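Local atomic coordinates of uncharacterized protein Tm1382 (Thermotoga maritima, PDB entry 3E57), a protein that is of unknown function but probably acts as a Nudix hydrolase, a family that cleaves nucleoside diphosphates linked to other groups. Residues L27-E32 against L45-Q50; T65-I70 against L143-T148; V73-M76 against V81-T84. One frame throughout, in Å; residues are numbered along the deposited sequence.

Contact 1 (L27-E32 against L45-Q50)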
ATOM      1  N   LEU B  27      12.831  -7.170   5.482  1.00 35.05           N
ATOM      2  CA  LEU B  27      11.692  -7.365   6.382  1.00 35.37           C
ATOM      3  C   LEU B  27      12.073  -7.133   7.843  1.00 35.50           C
ATOM      4  O   LEU B  27      11.296  -6.553   8.612  1.00 35.36           O
ATOM      5  CB  LEU B  27      11.076  -8.759   6.197  1.00 35.72           C
ATOM      6  CG  LEU B  27      10.534  -9.066   4.787  1.00 36.60           C
ATOM      7  CD1 LEU B  27      10.246 -10.564   4.628  1.00 37.85           C
ATOM      8  CD2 LEU B  27       9.293  -8.238   4.446  1.00 37.30           C
ATOM      9  N   LYS B  28      13.270  -7.572   8.228  1.00 35.84           N
ATOM     10  CA  LYS B  28      13.759  -7.346   9.584  1.00 35.59           C
ATOM     11  C   LYS B  28      13.882  -5.849   9.878  1.00 35.61           C
ATOM     12  O   LYS B  28      13.480  -5.382  10.945  1.00 36.09           O
ATOM     13  CB  LYS B  28      15.109  -8.057   9.804  1.00 36.17           C
ATOM     14  CG  LYS B  28      15.961  -7.502  10.965  1.00 37.18           C
ATOM     15  CD  LYS B  28      15.198  -7.418  12.296  1.00 39.32           C
ATOM     16  CE  LYS B  28      15.571  -8.533  13.266  1.00 40.02           C
ATOM     17  NZ  LYS B  28      14.597  -8.524  14.392  1.00 40.31           N
ATOM     18  N   GLU B  29      14.426  -5.096   8.933  1.00 35.17           N
ATOM     19  CA  GLU B  29      14.616  -3.663   9.136  1.00 34.38           C
ATOM     20  C   GLU B  29      13.295  -2.888   9.047  1.00 33.67           C
ATOM     21  O   GLU B  29      13.021  -2.011   9.869  1.00 33.13           O
ATOM     22  CB  GLU B  29      15.596  -3.116   8.104  1.00 35.10           C
ATOM     23  CG  GLU B  29      16.113  -1.727   8.432  1.00 36.84           C
ATOM     24  CD  GLU B  29      17.015  -1.705   9.658  1.00 39.87           C
ATOM     25  OE1 GLU B  29      17.734  -2.700   9.911  1.00 40.99           O
ATOM     26  OE2 GLU B  29      16.987  -0.685  10.372  1.00 43.37           O
ATOM     27  N   PHE B  30      12.484  -3.208   8.047  1.00 32.50           N
ATOM     28  CA  PHE B  30      11.309  -2.385   7.745  1.00 31.80           C
ATOM     29  C   PHE B  30       9.955  -3.013   7.994  1.00 31.25           C
ATOM     30  O   PHE B  30       8.937  -2.318   7.960  1.00 31.27           O
ATOM     31  CB  PHE B  30      11.403  -1.909   6.309  1.00 31.61           C
ATOM     32  CG  PHE B  30      12.575  -1.022   6.067  1.00 31.41           C
ATOM     33  CD1 PHE B  30      12.617   0.246   6.617  1.00 31.63           C
ATOM     34  CD2 PHE B  30      13.654  -1.463   5.314  1.00 33.05           C
ATOM     35  CE1 PHE B  30      13.708   1.078   6.402  1.00 32.10           C
ATOM     36  CE2 PHE B  30      14.744  -0.639   5.096  1.00 32.64           C
ATOM     37  CZ  PHE B  30      14.763   0.643   5.640  1.00 31.83           C
ATOM     38  N   GLY B  31       9.923  -4.311   8.260  1.00 30.21           N
ATOM     39  CA  GLY B  31       8.678  -4.987   8.558  1.00 29.82           C
ATOM     40  C   GLY B  31       7.893  -5.330   7.306  1.00 29.20           C
ATOM     41  O   GLY B  31       8.388  -5.220   6.190  1.00 29.86           O
ATOM     42  N   GLU B  32       6.654  -5.728   7.519  1.00 28.56           N
ATOM     43  CA  GLU B  32       5.805  -6.270   6.481  1.00 27.80           C
ATOM     44  C   GLU B  32       4.779  -5.229   6.063  1.00 26.47           C
ATOM     45  O   GLU B  32       3.908  -4.864   6.848  1.00 25.21           O
ATOM     46  CB  GLU B  32       5.095  -7.511   7.015  1.00 27.80           C
ATOM     47  CG  GLU B  32       6.069  -8.653   7.305  1.00 29.54           C
ATOM     48  CD  GLU B  32       5.441  -9.782   8.105  1.00 30.57           C
ATOM     49  OE1 GLU B  32       4.414 -10.347   7.657  1.00 35.08           O
ATOM     50  OE2 GLU B  32       5.994 -10.116   9.179  1.00 36.81           O
ATOM     51  N   LEU B  45      19.649   4.789   3.693  1.00 30.53           N
ATOM     52  CA  LEU B  45      21.012   4.757   3.153  1.00 30.96           C
ATOM     53  C   LEU B  45      21.938   3.929   4.042  1.00 31.21           C
ATOM     54  O   LEU B  45      22.772   3.173   3.543  1.00 31.36           O
ATOM     55  CB  LEU B  45      21.573   6.168   2.992  1.00 30.74           C
ATOM     56  CG  LEU B  45      20.971   7.051   1.904  1.00 29.88           C
ATOM     57  CD1 LEU B  45      21.665   8.404   1.933  1.00 29.67           C
ATOM     58  CD2 LEU B  45      21.063   6.394   0.517  1.00 29.04           C
ATOM     59  N   ASN B  46      21.779   4.080   5.357  1.00 32.06           N
ATOM     60  CA  ASN B  46      22.478   3.246   6.341  1.00 32.47           C
ATOM     61  C   ASN B  46      22.132   1.776   6.145  1.00 32.52           C
ATOM     62  O   ASN B  46      23.006   0.916   6.175  1.00 31.40           O
ATOM     63  CB  ASN B  46      22.112   3.676   7.763  1.00 33.22           C
ATOM     64  CG  ASN B  46      22.770   4.985   8.166  1.00 35.74           C
ATOM     65  OD1 ASN B  46      23.742   5.429   7.539  1.00 38.97           O
ATOM     66  ND2 ASN B  46      22.250   5.610   9.223  1.00 38.97           N
ATOM     67  N   PHE B  47      20.848   1.497   5.925  1.00 32.11           N
ATOM     68  CA  PHE B  47      20.387   0.138   5.626  1.00 32.25           C
ATOM     69  C   PHE B  47      21.091  -0.440   4.405  1.00 32.32           C
ATOM     70  O   PHE B  47      21.503  -1.604   4.410  1.00 32.97           O
ATOM     71  CB  PHE B  47      18.861   0.125   5.439  1.00 31.82           C
ATOM     72  CG  PHE B  47      18.343  -1.111   4.781  1.00 31.55           C
ATOM     73  CD1 PHE B  47      18.110  -2.260   5.522  1.00 31.06           C
ATOM     74  CD2 PHE B  47      18.048  -1.122   3.424  1.00 30.83           C
ATOM     75  CE1 PHE B  47      17.623  -3.416   4.917  1.00 31.64           C
ATOM     76  CE2 PHE B  47      17.567  -2.271   2.819  1.00 30.89           C
ATOM     77  CZ  PHE B  47      17.349  -3.419   3.569  1.00 30.50           C
ATOM     78  N   LEU B  48      21.249   0.375   3.363  1.00 32.65           N
ATOM     79  CA  LEU B  48      21.956  -0.053   2.156  1.00 32.95           C
ATOM     80  C   LEU B  48      23.428  -0.352   2.435  1.00 33.33           C
ATOM     81  O   LEU B  48      23.953  -1.352   1.980  1.00 32.78           O
ATOM     82  CB  LEU B  48      21.863   1.008   1.053  1.00 32.62           C
ATOM     83  CG  LEU B  48      20.494   1.269   0.432  1.00 31.90           C
ATOM     84  CD1 LEU B  48      20.632   2.310  -0.681  1.00 30.64           C
ATOM     85  CD2 LEU B  48      19.893  -0.045  -0.072  1.00 29.64           C
ATOM     86  N   ASP B  49      24.093   0.526   3.171  1.00 34.47           N
ATOM     87  CA  ASP B  49      25.505   0.308   3.490  1.00 35.19           C
ATOM     88  C   ASP B  49      25.703  -0.937   4.343  1.00 35.72           C
ATOM     89  O   ASP B  49      26.702  -1.637   4.187  1.00 36.10           O
ATOM     90  CB  ASP B  49      26.105   1.531   4.178  1.00 35.60           C
ATOM     91  CG  ASP B  49      26.644   2.554   3.190  1.00 36.77           C
ATOM     92  OD1 ASP B  49      26.970   2.170   2.036  1.00 36.25           O
ATOM     93  OD2 ASP B  49      26.742   3.744   3.581  1.00 38.18           O
ATOM     94  N   GLN B  50      24.748  -1.211   5.225  1.00 36.00           N
ATOM     95  CA  GLN B  50      24.818  -2.351   6.131  1.00 36.21           C
ATOM     96  C   GLN B  50      24.414  -3.690   5.485  1.00 36.60           C
ATOM     97  O   GLN B  50      24.979  -4.736   5.808  1.00 36.57           O
ATOM     98  CB  GLN B  50      23.959  -2.071   7.353  1.00 36.15           C
ATOM     99  CG  GLN B  50      24.082  -3.092   8.453  1.00 36.37           C
ATOM    100  CD  GLN B  50      23.344  -2.696   9.701  1.00 36.54           C
ATOM    101  OE1 GLN B  50      22.426  -1.871   9.665  1.00 36.96           O
ATOM    102  NE2 GLN B  50      23.732  -3.288  10.823  1.00 38.02           N
TER

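Contact 2 (T65-I70 against L143-T148)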
ATOM      1  N   THR B  65      14.419 -14.459  -2.785  1.00 49.64           N
ATOM      2  CA  THR B  65      15.306 -14.356  -1.620  1.00 48.42           C
ATOM      3  C   THR B  65      15.938 -12.969  -1.509  1.00 46.85           C
ATOM      4  O   THR B  65      16.411 -12.581  -0.439  1.00 46.51           O
ATOM      5  CB  THR B  65      16.465 -15.378  -1.692  1.00 48.57           C
ATOM      6  OG1 THR B  65      15.950 -16.681  -1.997  1.00 49.41           O
ATOM      7  CG2 THR B  65      17.224 -15.427  -0.370  1.00 49.18           C
ATOM      8  N   THR B  66      15.981 -12.246  -2.627  1.00 45.13           N
ATOM      9  CA  THR B  66      16.526 -10.895  -2.651  1.00 43.81           C
ATOM     10  C   THR B  66      15.572  -9.917  -3.337  1.00 42.59           C
ATOM     11  O   THR B  66      14.684 -10.309  -4.112  1.00 42.36           O
ATOM     12  CB  THR B  66      17.892 -10.849  -3.374  1.00 43.90           C
ATOM     13  OG1 THR B  66      17.762 -11.414  -4.685  1.00 43.29           O
ATOM     14  CG2 THR B  66      18.955 -11.618  -2.585  1.00 43.48           C
ATOM     15  N   LYS B  67      15.765  -8.638  -3.031  1.00 40.81           N
ATOM     16  CA  LYS B  67      15.048  -7.571  -3.702  1.00 39.45           C
ATOM     17  C   LYS B  67      16.044  -6.602  -4.334  1.00 37.91           C
ATOM     18  O   LYS B  67      17.014  -6.187  -3.702  1.00 37.57           O
ATOM     19  CB  LYS B  67      14.088  -6.875  -2.723  1.00 39.35           C
ATOM     20  CG  LYS B  67      12.877  -7.747  -2.427  1.00 39.64           C
ATOM     21  CD  LYS B  67      11.841  -7.092  -1.522  1.00 39.78           C
ATOM     22  CE  LYS B  67      10.450  -7.739  -1.700  1.00 39.48           C
ATOM     23  NZ  LYS B  67       9.603  -7.033  -2.753  1.00 40.01           N
ATOM     24  N   GLN B  68      15.806  -6.291  -5.602  1.00 36.34           N
ATOM     25  CA  GLN B  68      16.605  -5.348  -6.356  1.00 35.54           C
ATOM     26  C   GLN B  68      16.203  -3.936  -5.964  1.00 34.48           C
ATOM     27  O   GLN B  68      15.029  -3.590  -6.033  1.00 33.52           O
ATOM     28  CB  GLN B  68      16.371  -5.562  -7.849  1.00 35.54           C
ATOM     29  CG  GLN B  68      16.754  -6.973  -8.327  1.00 36.35           C
ATOM     30  CD  GLN B  68      16.053  -7.375  -9.596  1.00 36.75           C
ATOM     31  OE1 GLN B  68      16.081  -6.651 -10.588  1.00 39.68           O
ATOM     32  NE2 GLN B  68      15.423  -8.543  -9.579  1.00 38.15           N
ATOM     33  N   VAL B  69      17.167  -3.129  -5.536  1.00 33.45           N
ATOM     34  CA  VAL B  69      16.886  -1.751  -5.133  1.00 32.80           C
ATOM     35  C   VAL B  69      16.752  -0.849  -6.359  1.00 32.11           C
ATOM     36  O   VAL B  69      17.705  -0.684  -7.132  1.00 31.60           O
ATOM     37  CB  VAL B  69      17.968  -1.221  -4.201  1.00 32.80           C
ATOM     38  CG1 VAL B  69      17.733   0.254  -3.895  1.00 32.24           C
ATOM     39  CG2 VAL B  69      17.999  -2.060  -2.936  1.00 32.78           C
ATOM     40  N   ILE B  70      15.556  -0.281  -6.522  1.00 31.59           N
ATOM     41  CA  ILE B  70      15.195   0.516  -7.683  1.00 31.16           C
ATOM     42  C   ILE B  70      14.904   1.958  -7.251  1.00 30.72           C
ATOM     43  O   ILE B  70      13.839   2.228  -6.683  1.00 30.73           O
ATOM     44  CB  ILE B  70      13.928  -0.061  -8.384  1.00 31.50           C
ATOM     45  CG1 ILE B  70      14.096  -1.553  -8.695  1.00 32.19           C
ATOM     46  CG2 ILE B  70      13.621   0.706  -9.667  1.00 31.40           C
ATOM     47  CD1 ILE B  70      15.231  -1.863  -9.653  1.00 32.53           C
ATOM     48  N   LEU B 143       9.505   3.997   0.712  1.00 22.93           N
ATOM     49  CA  LEU B 143       9.687   2.723   0.032  1.00 23.34           C
ATOM     50  C   LEU B 143       8.409   2.146  -0.546  1.00 23.14           C
ATOM     51  O   LEU B 143       7.334   2.225   0.069  1.00 22.46           O
ATOM     52  CB  LEU B 143      10.253   1.702   1.015  1.00 23.59           C
ATOM     53  CG  LEU B 143      11.630   2.039   1.603  1.00 23.88           C
ATOM     54  CD1 LEU B 143      12.147   0.847   2.400  1.00 26.13           C
ATOM     55  CD2 LEU B 143      12.595   2.408   0.519  1.00 25.01           C
ATOM     56  N   ILE B 144       8.542   1.532  -1.713  1.00 23.95           N
ATOM     57  CA  ILE B 144       7.437   0.819  -2.354  1.00 24.57           C
ATOM     58  C   ILE B 144       7.734  -0.665  -2.375  1.00 25.14           C
ATOM     59  O   ILE B 144       8.748  -1.100  -2.942  1.00 25.22           O
ATOM     60  CB  ILE B 144       7.220   1.245  -3.810  1.00 23.92           C
ATOM     61  CG1 ILE B 144       7.010   2.756  -3.923  1.00 24.64           C
ATOM     62  CG2 ILE B 144       6.050   0.446  -4.396  1.00 24.27           C
ATOM     63  CD1 ILE B 144       6.927   3.260  -5.380  1.00 24.88           C
ATOM     64  N   ASN B 145       6.836  -1.444  -1.787  1.00 25.98           N
ATOM     65  CA  ASN B 145       6.977  -2.884  -1.734  1.00 26.67           C
ATOM     66  C   ASN B 145       5.631  -3.479  -2.050  1.00 27.24           C
ATOM     67  O   ASN B 145       4.714  -3.419  -1.235  1.00 27.21           O
ATOM     68  CB  ASN B 145       7.446  -3.327  -0.341  1.00 26.86           C
ATOM     69  CG  ASN B 145       7.722  -4.815  -0.254  1.00 27.45           C
ATOM     70  OD1 ASN B 145       8.385  -5.381  -1.117  1.00 31.89           O
ATOM     71  ND2 ASN B 145       7.222  -5.455   0.797  1.00 28.54           N
ATOM     72  N   SER B 146       5.481  -4.000  -3.261  1.00 28.04           N
ATOM     73  CA  SER B 146       4.210  -4.592  -3.667  1.00 28.73           C
ATOM     74  C   SER B 146       4.462  -5.969  -4.222  1.00 29.82           C
ATOM     75  O   SER B 146       5.517  -6.230  -4.793  1.00 29.79           O
ATOM     76  CB  SER B 146       3.524  -3.747  -4.725  1.00 29.33           C
ATOM     77  OG  SER B 146       4.368  -3.625  -5.839  1.00 31.55           O
ATOM     78  N   SER B 147       3.482  -6.845  -4.057  1.00 30.88           N
ATOM     79  CA  SER B 147       3.674  -8.242  -4.353  1.00 31.81           C
ATOM     80  C   SER B 147       2.725  -8.715  -5.445  1.00 32.56           C
ATOM     81  O   SER B 147       2.553  -9.918  -5.619  1.00 32.91           O
ATOM     82  CB  SER B 147       3.458  -9.070  -3.088  1.00 31.69           C
ATOM     83  OG  SER B 147       2.120  -8.956  -2.640  1.00 29.55           O
ATOM     84  N   THR B 148       2.132  -7.789  -6.195  1.00 33.50           N
ATOM     85  CA  THR B 148       1.075  -8.157  -7.146  1.00 34.57           C
ATOM     86  C   THR B 148       1.569  -8.722  -8.496  1.00 35.40           C
ATOM     87  O   THR B 148       0.761  -9.209  -9.289  1.00 35.57           O
ATOM     88  CB  THR B 148       0.096  -6.991  -7.392  1.00 34.85           C
ATOM     89  OG1 THR B 148       0.818  -5.811  -7.753  1.00 36.24           O
ATOM     90  CG2 THR B 148      -0.711  -6.711  -6.131  1.00 35.29           C
TER
HETATM   91  O   HOH W   1       6.725  -7.897  -2.433  1.00 37.28           O

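Contact 3 (V73-M76 against V81-T84)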
ATOM      1  N   VAL B  73      11.836   7.835  -9.483  1.00 26.09           N
ATOM      2  CA  VAL B  73      11.722   9.271  -9.349  1.00 26.24           C
ATOM      3  C   VAL B  73      10.525   9.799 -10.119  1.00 26.44           C
ATOM      4  O   VAL B  73      10.398   9.573 -11.323  1.00 25.89           O
ATOM      5  CB  VAL B  73      12.999   9.977  -9.855  1.00 26.75           C
ATOM      6  CG1 VAL B  73      12.905  11.480  -9.594  1.00 26.25           C
ATOM      7  CG2 VAL B  73      14.241   9.377  -9.184  1.00 26.33           C
ATOM      8  N   VAL B  74       9.656  10.500  -9.402  1.00 26.39           N
ATOM      9  CA  VAL B  74       8.559  11.225  -9.990  1.00 26.73           C
ATOM     10  C   VAL B  74       9.039  12.662 -10.168  1.00 27.15           C
ATOM     11  O   VAL B  74       9.593  13.256  -9.234  1.00 26.79           O
ATOM     12  CB  VAL B  74       7.338  11.202  -9.061  1.00 27.00           C
ATOM     13  CG1 VAL B  74       6.229  12.102  -9.617  1.00 27.81           C
ATOM     14  CG2 VAL B  74       6.845   9.762  -8.871  1.00 26.14           C
ATOM     15  N   ILE B  75       8.845  13.203 -11.363  1.00 27.17           N
ATOM     16  CA  ILE B  75       9.359  14.522 -11.707  1.00 28.53           C
ATOM     17  C   ILE B  75       8.213  15.514 -11.739  1.00 28.75           C
ATOM     18  O   ILE B  75       7.193  15.246 -12.365  1.00 26.78           O
ATOM     19  CB  ILE B  75      10.079  14.482 -13.079  1.00 28.07           C
ATOM     20  CG1 ILE B  75      11.386  13.703 -12.946  1.00 29.22           C
ATOM     21  CG2 ILE B  75      10.358  15.896 -13.605  1.00 28.23           C
ATOM     22  CD1 ILE B  75      12.019  13.374 -14.254  1.00 29.30           C
ATOM     23  N   MET B  76       8.378  16.642 -11.041  1.00 29.87           N
ATOM     24  CA  MET B  76       7.446  17.761 -11.139  1.00 31.72           C
ATOM     25  C   MET B  76       8.134  19.022 -11.651  1.00 32.18           C
ATOM     26  O   MET B  76       9.191  19.395 -11.140  1.00 32.60           O
ATOM     27  CB  MET B  76       6.820  18.067  -9.785  1.00 31.70           C
ATOM     28  CG  MET B  76       5.676  17.134  -9.420  1.00 33.82           C
ATOM     29  SD  MET B  76       4.770  17.734  -7.992  1.00 35.18           S
ATOM     30  CE  MET B  76       3.632  18.909  -8.737  1.00 36.35           C
ATOM     31  N   VAL B  81       3.149  17.423 -13.129  1.00 31.28           N
ATOM     32  CA  VAL B  81       3.878  16.179 -12.930  1.00 30.31           C
ATOM     33  C   VAL B  81       4.073  15.491 -14.275  1.00 28.97           C
ATOM     34  O   VAL B  81       3.189  15.543 -15.136  1.00 27.88           O
ATOM     35  CB  VAL B  81       3.140  15.227 -11.943  1.00 30.63           C
ATOM     36  CG1 VAL B  81       1.761  14.854 -12.458  1.00 31.05           C
ATOM     37  CG2 VAL B  81       3.980  13.982 -11.685  1.00 31.71           C
ATOM     38  N   LEU B  82       5.224  14.847 -14.442  1.00 27.90           N
ATOM     39  CA  LEU B  82       5.563  14.173 -15.687  1.00 28.14           C
ATOM     40  C   LEU B  82       4.917  12.780 -15.768  1.00 27.46           C
ATOM     41  O   LEU B  82       5.130  11.944 -14.903  1.00 25.12           O
ATOM     42  CB  LEU B  82       7.076  14.046 -15.819  1.00 27.99           C
ATOM     43  CG  LEU B  82       7.613  13.344 -17.069  1.00 28.00           C
ATOM     44  CD1 LEU B  82       7.348  14.170 -18.313  1.00 28.05           C
ATOM     45  CD2 LEU B  82       9.097  13.037 -16.913  1.00 27.99           C
ATOM     46  N   ILE B  83       4.142  12.572 -16.823  1.00 27.73           N
ATOM     47  CA  ILE B  83       3.555  11.282 -17.160  1.00 28.63           C
ATOM     48  C   ILE B  83       4.199  10.841 -18.463  1.00 29.08           C
ATOM     49  O   ILE B  83       4.359  11.654 -19.370  1.00 28.46           O
ATOM     50  CB  ILE B  83       2.039  11.425 -17.383  1.00 28.39           C
ATOM     51  CG1 ILE B  83       1.342  11.822 -16.078  1.00 30.44           C
ATOM     52  CG2 ILE B  83       1.446  10.139 -17.922  1.00 29.25           C
ATOM     53  CD1 ILE B  83       1.243  10.726 -15.071  1.00 31.52           C
ATOM     54  N   THR B  84       4.587   9.576 -18.558  1.00 29.55           N
ATOM     55  CA  THR B  84       5.171   9.065 -19.784  1.00 31.30           C
ATOM     56  C   THR B  84       4.383   7.856 -20.261  1.00 31.87           C
ATOM     57  O   THR B  84       3.634   7.247 -19.498  1.00 30.79           O
ATOM     58  CB  THR B  84       6.646   8.663 -19.599  1.00 31.20           C
ATOM     59  OG1 THR B  84       6.734   7.693 -18.554  1.00 33.44           O
ATOM     60  CG2 THR B  84       7.513   9.880 -19.246  1.00 30.89           C
TER
HETATM   61  O   HOH W   2       7.696  11.422 -13.437  1.00 39.36           O

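Contact 1 (L27-E32 against L45-Q50)
Phe30 drives the edge of its ring into the face of Phe47, a T-shaped pair with the ring centres 5.0 Å apart and the planes at 69°. CE2 does the touching: it stands over the middle of the Phe47 ring, 3.6 Å from CG of Phe47, and every other carbon of that ring is within 4.1 Å. CZ of Phe30 sits further back toward the root of the Phe47 side chain, 4.1 Å from its CB. With CG anti to the backbone N (chi1 164°), Phe47 swings its ring out from helix 41-51 and across to the other helix. This is a helix-to-helix contact made at the C-terminal end of helix 23-30, where Gly31, whose N still bonds to O of Leu27, leaves the helical path with positive phi. Glu29, one residue before Phe30, joins in with its aliphatic part. Its CG lies 3.6 Å from CD1 of Phe47, and its CB 3.7 Å from the same atom; the two side chains run past each other in opposite directions. That same CG also sits over one face of the Phe30 ring, displaced toward the rim. Beyond the pair, Tyr51 meets the Phe47 ring and Val39 packs on Phe30.

Contact 2 (T65-I70 against L143-T148)
Lys67 and Asn145 bury nearly all the surface of this contact, linking two strands of the mixed sheet in the Nudix domain, 66-77 and 131-145, at a point where their backbones are well apart. The CA atoms of the two residues are 9.5 Å from each other, and strand 155-163 pairs with both strands. The lysine bridges the gap. Its chain is extended as far as CE and then turns at chi4 (-92°), which brings NZ round to OD1 of Asn145 at 2.6 Å; CE follows, 3.2 Å from the same oxygen. The ammonium meets the amide almost head-on, with a C=O...N angle of 168°, and the two side chains cross at about a right angle. With CG anti to the backbone N (chi1 -175°), the amide of Asn145 is carried toward the lysine, and its ND2 bonds to the carbonyl of Phe33, which should hold the amide against turning over. Weaker bonds tie NZ to the carbonyls of Arg153 and His155. A methionine in place of Lys67 would probably leave OD1 of Asn145, in this buried spot, without its charged donor, and the carbonyls of Arg153 and His155 without theirs. NZ also donates to a water 3.0 Å away, and that water in turn makes a weak hydrogen bond to O of Ser146 at 3.1 Å.

Contact 3 (V73-M76 against V81-T84)
Strands 73-76 and 81-84 run broadly antiparallel but splay, their axes at 121° and 4.8 Å apart at closest approach. They are nearest at Met76 and Val81, a non-hydrogen-bonded pair with CA atoms 4.3 Å apart. Next to it, N of Leu82 donates to O of Ile75 at 2.9 Å, a bond close to straight at 165°. The same carbonyl oxygen also receives a CA-H...O contact from Val81. The return bond between Ile75 and Leu82 is not made directly: the strands have opened there, and a water accepts from N of Ile75 and donates to O of Leu82, each at 3.0 Å. This is the turn end of the beta hairpin formed by strands 66-77 and 80-85; the turn follows directly beyond Met76 and Val81, and the strands diverge away from it. Strand 66-77 bonds on its other side to the parallel strand 155-163. The side chains sort onto two faces. On one, CG2 of Val81 reaches CG1 of Val74 at 3.6 Å, each methyl being the one anti to its own backbone N, while CG of Met76 rests 4.1 Å from CB of Val81. Leu101 packs against both valines here, and Ile180 of strand 176-181 also touches Val81. On the other face, Ile75 and Leu82 lie side by side and point the same way, CD1 of Ile75 being 4.0 Å from CD2 of Leu82. Ile103 touches both of them, and Trp177 packs on Leu82.

Overall arrangement
Contacts 2 and 3 both use strand 66-77 but at its two ends, their centres about 21 Å apart on opposite sides of the chain's centre. Both are buried, yet 65-70 against 143-148 is polar, a charged group spanning separated strands, whereas 73-76 against 81-84 is an apolar hairpin pairing with a direct backbone bond. Contact 1 is more peripheral and only partly buried, joining two helices through aromatic rings with no hydrogen bond between the two segments. It nevertheless packs on contact 2: Phe30 meets Leu143, and Leu48 meets Val69. Contact 3 stays clear of contact 1, their nearest atoms about 12 Å apart. Water takes part in both sheet contacts.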